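Local coordinates for PaaX domain-containing protein, C-domain protein (Mycobacterium tuberculosis, PDB 3KFW), which is of unknown function but probably acts as a DNA-binding transcriptional regulator of the PaaX type, at the interface of chains A and B and the interface of chains A and C. Residues are numbered along the deposited sequence; one frame, centred on the assembly and turned at random. Chains: chain A/B/C, Uncharacterized protein.

Contact 1: the interface of chains A and B. Residues chain A 117-118, 157-160; chain B 98-100, 103.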
# COMPACT_ATOMS: atom_id res chain seq x y z
N GLU A 117 -10.21 -9.03 1.50
CA GLU A 117 -9.03 -8.22 1.55
C GLU A 117 -8.55 -8.06 3.01
O GLU A 117 -9.19 -7.35 3.81
CB GLU A 117 -9.34 -6.87 0.90
CG GLU A 117 -8.17 -5.93 0.84
CD GLU A 117 -8.46 -4.78 -0.04
OE1 GLU A 117 -7.51 -4.27 -0.68
OE2 GLU A 117 -9.65 -4.39 -0.15
N LEU A 118 -7.43 -8.72 3.36
CA LEU A 118 -6.84 -8.56 4.68
C LEU A 118 -6.34 -7.15 4.85
O LEU A 118 -6.28 -6.63 5.97
CB LEU A 118 -5.68 -9.53 4.91
CG LEU A 118 -4.92 -9.44 6.28
CD1 LEU A 118 -5.78 -9.59 7.57
CD2 LEU A 118 -3.76 -10.43 6.32
N GLN A 157 -12.19 -10.91 10.20
CA GLN A 157 -11.38 -9.72 9.85
C GLN A 157 -11.41 -9.45 8.31
O GLN A 157 -11.49 -8.32 7.88
CB GLN A 157 -9.95 -9.95 10.39
CG GLN A 157 -9.19 -8.80 10.98
CD GLN A 157 -9.93 -8.07 12.13
OE1 GLN A 157 -10.40 -8.67 13.10
NE2 GLN A 157 -10.03 -6.74 11.99
N LEU A 158 -11.40 -10.52 7.50
CA LEU A 158 -11.57 -10.46 6.07
C LEU A 158 -13.00 -10.09 5.62
O LEU A 158 -13.18 -9.36 4.63
CB LEU A 158 -11.24 -11.82 5.51
CG LEU A 158 -9.86 -12.45 5.71
CD1 LEU A 158 -9.93 -13.86 5.25
CD2 LEU A 158 -8.75 -11.68 4.97
N TRP A 159 -14.02 -10.64 6.28
CA TRP A 159 -15.42 -10.26 5.92
C TRP A 159 -16.20 -9.70 7.14
O TRP A 159 -15.88 -10.04 8.30
CB TRP A 159 -16.15 -11.49 5.43
CG TRP A 159 -15.51 -12.12 4.25
CD1 TRP A 159 -15.69 -11.77 2.90
CD2 TRP A 159 -14.62 -13.24 4.26
NE1 TRP A 159 -14.94 -12.62 2.11
CE2 TRP A 159 -14.28 -13.52 2.89
CE3 TRP A 159 -14.11 -14.05 5.27
CZ2 TRP A 159 -13.42 -14.57 2.54
CZ3 TRP A 159 -13.25 -15.11 4.92
CH2 TRP A 159 -12.91 -15.34 3.56
N ASP A 160 -17.20 -8.88 6.85
CA ASP A 160 -18.11 -8.38 7.84
C ASP A 160 -19.10 -9.51 8.11
O ASP A 160 -20.16 -9.55 7.54
CB ASP A 160 -18.83 -7.14 7.30
CG ASP A 160 -19.86 -6.55 8.30
OD1 ASP A 160 -19.97 -7.03 9.44
OD2 ASP A 160 -20.61 -5.61 7.94
N THR B 98 -10.02 -0.25 11.50
CA THR B 98 -9.94 -1.44 12.37
C THR B 98 -10.61 -2.71 11.86
O THR B 98 -10.24 -3.81 12.29
CB THR B 98 -10.51 -1.16 13.78
OG1 THR B 98 -9.87 -0.02 14.33
CG2 THR B 98 -10.30 -2.36 14.74
N ASP B 99 -11.65 -2.60 11.03
CA ASP B 99 -12.35 -3.81 10.55
C ASP B 99 -12.90 -3.70 9.13
O ASP B 99 -12.84 -2.63 8.52
CB ASP B 99 -13.43 -4.29 11.55
CG ASP B 99 -14.19 -3.15 12.20
OD1 ASP B 99 -14.86 -2.42 11.45
OD2 ASP B 99 -14.10 -2.98 13.46
N ALA B 100 -13.38 -4.82 8.59
CA ALA B 100 -13.87 -4.91 7.23
C ALA B 100 -15.01 -3.97 6.89
O ALA B 100 -14.96 -3.32 5.84
CB ALA B 100 -14.22 -6.33 6.90
N ARG B 103 -13.22 -0.57 6.60
CA ARG B 103 -12.47 -0.32 5.32
C ARG B 103 -13.42 -0.25 4.15
O ARG B 103 -13.29 0.61 3.34
CB ARG B 103 -11.43 -1.38 5.03
CG ARG B 103 -10.44 -1.56 6.17
CD ARG B 103 -9.40 -2.55 5.82
NE ARG B 103 -9.91 -3.94 5.87
CZ ARG B 103 -9.95 -4.71 6.98
NH1 ARG B 103 -9.57 -4.27 8.18
NH2 ARG B 103 -10.41 -5.96 6.89
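The guanidinium of B:Arg103 lies between backbone segments of both chains. One face rests on the start of its own helix, where the amide N of B:Ala100 stands 3.4 Å above the plane toward the rim, next to the carbonyl carbon of B:Asp99. Over the centre of the opposite face sits the backbone O of A:Leu118, and the carbonyl carbon of A:Gln157 lies in plane at the edge. The indole of A:Trp159 takes little part across the contact; one face is overlaid near its rim by CB of its neighbour A:Leu158.

At that guanidinium edge, B:Arg103 NH2 donates a hydrogen bond of 2.8 Å to the backbone O of A:Gln157. The bond is bent, 126° at the hydrogen, and the donor stands above the carbonyl plane although the acceptor stays close to the guanidinium plane. CG of B:Arg103 is anti to its carbonyl carbon (chi1 -55°), and a bend at chi3 (-76°) folds the tip back over the helix start. The same NH2 passes 3.6 Å from the backbone O of A:Glu117, so the end of the guanidinium, probably cationic, faces a group of main-chain oxygens. The carboxylate of A:Glu117 is not in contact, its OE2 being 6.0 Å from B:Arg103 NE, and could add at most a longer-range favourable field.

Beside the arginine, CB of B:Ala100 packs against the A:Gln157 carbonyl, 3.5 Å from its O, and against the main chain of A:Trp159. The side chain of A:Gln157, bent at chi2, extends toward chain B and brings its amide NE2 within 2.9 Å of B:Thr98 O, but the N-H is misdirected and no hydrogen bond forms.

In the fold, the C-terminal end of helix 151-158 and the end of strand 116-117 of chain A meet the N-terminal turn of helix 100-112 of chain B, within a two-fold interface.

Contact 2: the interface of chains A and C. Residues chain A 92-93, 118-122; chain C 92-93, 118-122.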
# COMPACT_ATOMS: atom_id res chain seq x y z
N ILE A 92 -1.22 -12.29 -3.29
CA ILE A 92 -0.48 -11.06 -3.05
C ILE A 92 -0.36 -10.30 -4.37
O ILE A 92 0.23 -10.82 -5.30
CB ILE A 92 0.98 -11.40 -2.58
CG1 ILE A 92 1.00 -12.35 -1.40
CG2 ILE A 92 1.79 -10.12 -2.21
CD1 ILE A 92 0.19 -11.84 -0.29
N VAL A 93 -0.87 -9.09 -4.45
CA VAL A 93 -0.71 -8.39 -5.72
C VAL A 93 0.67 -7.76 -5.81
O VAL A 93 1.10 -7.08 -4.88
CB VAL A 93 -1.93 -7.46 -6.11
CG1 VAL A 93 -3.04 -7.49 -5.06
CG2 VAL A 93 -1.48 -6.04 -6.53
N LEU A 118 -7.43 -8.72 3.36
CA LEU A 118 -6.84 -8.56 4.68
C LEU A 118 -6.34 -7.15 4.85
O LEU A 118 -6.28 -6.63 5.97
CB LEU A 118 -5.68 -9.53 4.91
CG LEU A 118 -4.92 -9.44 6.28
CD1 LEU A 118 -5.78 -9.59 7.57
CD2 LEU A 118 -3.76 -10.43 6.32
N ARG A 119 -5.99 -6.50 3.72
CA ARG A 119 -5.30 -5.19 3.76
C ARG A 119 -4.86 -4.93 2.36
O ARG A 119 -4.98 -5.81 1.49
CB ARG A 119 -4.12 -5.23 4.75
CG ARG A 119 -2.88 -6.08 4.39
CD ARG A 119 -1.54 -5.36 4.86
NE ARG A 119 -1.05 -4.62 3.70
CZ ARG A 119 -0.44 -3.42 3.70
NH1 ARG A 119 -0.15 -2.78 4.83
NH2 ARG A 119 -0.11 -2.89 2.54
N GLU A 120 -4.42 -3.73 2.08
CA GLU A 120 -4.03 -3.37 0.68
C GLU A 120 -3.09 -4.45 0.06
O GLU A 120 -1.95 -4.67 0.54
CB GLU A 120 -3.40 -1.95 0.62
N GLY A 121 -3.62 -5.15 -0.96
CA GLY A 121 -2.84 -6.06 -1.81
C GLY A 121 -2.70 -7.51 -1.31
O GLY A 121 -1.96 -8.30 -1.90
N VAL A 122 -3.37 -7.84 -0.20
CA VAL A 122 -3.36 -9.16 0.37
C VAL A 122 -4.80 -9.71 0.44
O VAL A 122 -5.61 -9.27 1.28
CB VAL A 122 -2.81 -9.12 1.83
CG1 VAL A 122 -2.61 -10.51 2.32
CG2 VAL A 122 -1.49 -8.36 1.92
N ILE C 92 2.30 -9.51 8.22
CA ILE C 92 1.46 -8.58 7.49
C ILE C 92 1.23 -7.34 8.36
O ILE C 92 0.68 -7.46 9.44
CB ILE C 92 0.04 -9.23 7.24
CG1 ILE C 92 0.14 -10.59 6.59
CG2 ILE C 92 -0.88 -8.31 6.38
CD1 ILE C 92 0.92 -10.53 5.35
N VAL C 93 1.63 -6.17 7.90
CA VAL C 93 1.38 -5.01 8.75
C VAL C 93 -0.07 -4.54 8.59
O VAL C 93 -0.54 -4.37 7.47
CB VAL C 93 2.49 -3.90 8.68
CG1 VAL C 93 3.62 -4.26 7.72
CG2 VAL C 93 1.91 -2.48 8.46
N LEU C 118 8.29 -8.58 0.56
CA LEU C 118 7.71 -9.05 -0.69
C LEU C 118 7.09 -7.90 -1.44
O LEU C 118 7.00 -7.93 -2.67
CB LEU C 118 6.65 -10.14 -0.46
CG LEU C 118 5.91 -10.71 -1.72
CD1 LEU C 118 6.82 -11.32 -2.84
CD2 LEU C 118 4.86 -11.73 -1.31
N ARG C 119 6.65 -6.88 -0.70
CA ARG C 119 5.84 -5.78 -1.27
C ARG C 119 5.35 -4.98 -0.12
O ARG C 119 5.53 -5.39 1.05
CB ARG C 119 4.69 -6.35 -2.13
CG ARG C 119 3.53 -7.08 -1.42
CD ARG C 119 2.14 -6.76 -2.12
NE ARG C 119 1.56 -5.64 -1.38
CZ ARG C 119 0.84 -4.62 -1.88
NH1 ARG C 119 0.51 -4.55 -3.17
NH2 ARG C 119 0.44 -3.67 -1.06
N GLU C 120 4.79 -3.83 -0.37
CA GLU C 120 4.34 -2.94 0.74
C GLU C 120 3.50 -3.73 1.79
O GLU C 120 2.39 -4.24 1.48
CB GLU C 120 3.58 -1.69 0.21
N GLY C 121 4.07 -3.87 3.00
CA GLY C 121 3.36 -4.39 4.17
C GLY C 121 3.37 -5.93 4.35
O GLY C 121 2.69 -6.45 5.24
N VAL C 122 4.09 -6.64 3.47
CA VAL C 122 4.21 -8.07 3.52
C VAL C 122 5.70 -8.46 3.67
O VAL C 122 6.48 -8.35 2.71
CB VAL C 122 3.69 -8.72 2.21
CG1 VAL C 122 3.64 -10.19 2.36
CG2 VAL C 122 2.31 -8.20 1.82
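Polar contacts across this two-fold interface centre on the paired arginines A:Arg119 and C:Arg119. NH1 of A:Arg119 donates to the backbone O of C:Val93, at the end of strand 88-93, over 3.1 Å. The bond is nearly straight (167° at the hydrogen); its acceptor lies at the guanidinium edge, in plane, whereas the donor stands above the carbonyl plane. C:Arg119 makes the twin bond to A:Val93.

Within each chain, the side-on edge of the same guanidinium grips the backbone O of the next residue. A:Arg119 NE and NH2 both donate to A:Glu120 O, NH2 at 3.2 Å on a lone pair and NE from above the carbonyl plane. With NH1 bonded across and the other edge bonded at home, the group's rotation is fixed. CG occupies the crowded position between backbone N and carbonyl carbon (chi1 69°), and bends at chi2 and chi3 turn the chain toward the partner.

Apolar packing flanks these bonds. The A:Ile92 CG2 branch, anti to its backbone N, presses on the aliphatic stem of C:Arg119, 3.4 Å from CD, and crosses C:Leu118 obliquely, with CD2 of that leucine 3.6 Å away. The reciprocal set repeats on the other side. A:Val122 and C:Val122 meet tip to tip on the axis through their CG2 methyls. CA of C:Gly121 lies over one face of the A:Arg119 guanidinium, toward the rim.

The two guanidiniums also approach tip to tip, their planes 60° apart; if both are charged they would repel, which the carbonyl oxygens around them probably ease. Their NH2 atoms, of A:Arg119 and C:Arg119, are 3.7 Å apart.

Contact 1 and contact 2 lie about 14 Å apart, measured between the centres of their C-alpha atoms, and share A:Leu118. That residue serves each in a different way: its backbone oxygen faces chain B, while its side chain packs on chain C. The short segment around strands 116-117 and 119 therefore passes from one interface to the next, so a shift in it could be felt at both. Since each interface is two-fold, a chain using both can link pairs into the four-copy deposited assembly, which may or may not be the form present in the cell.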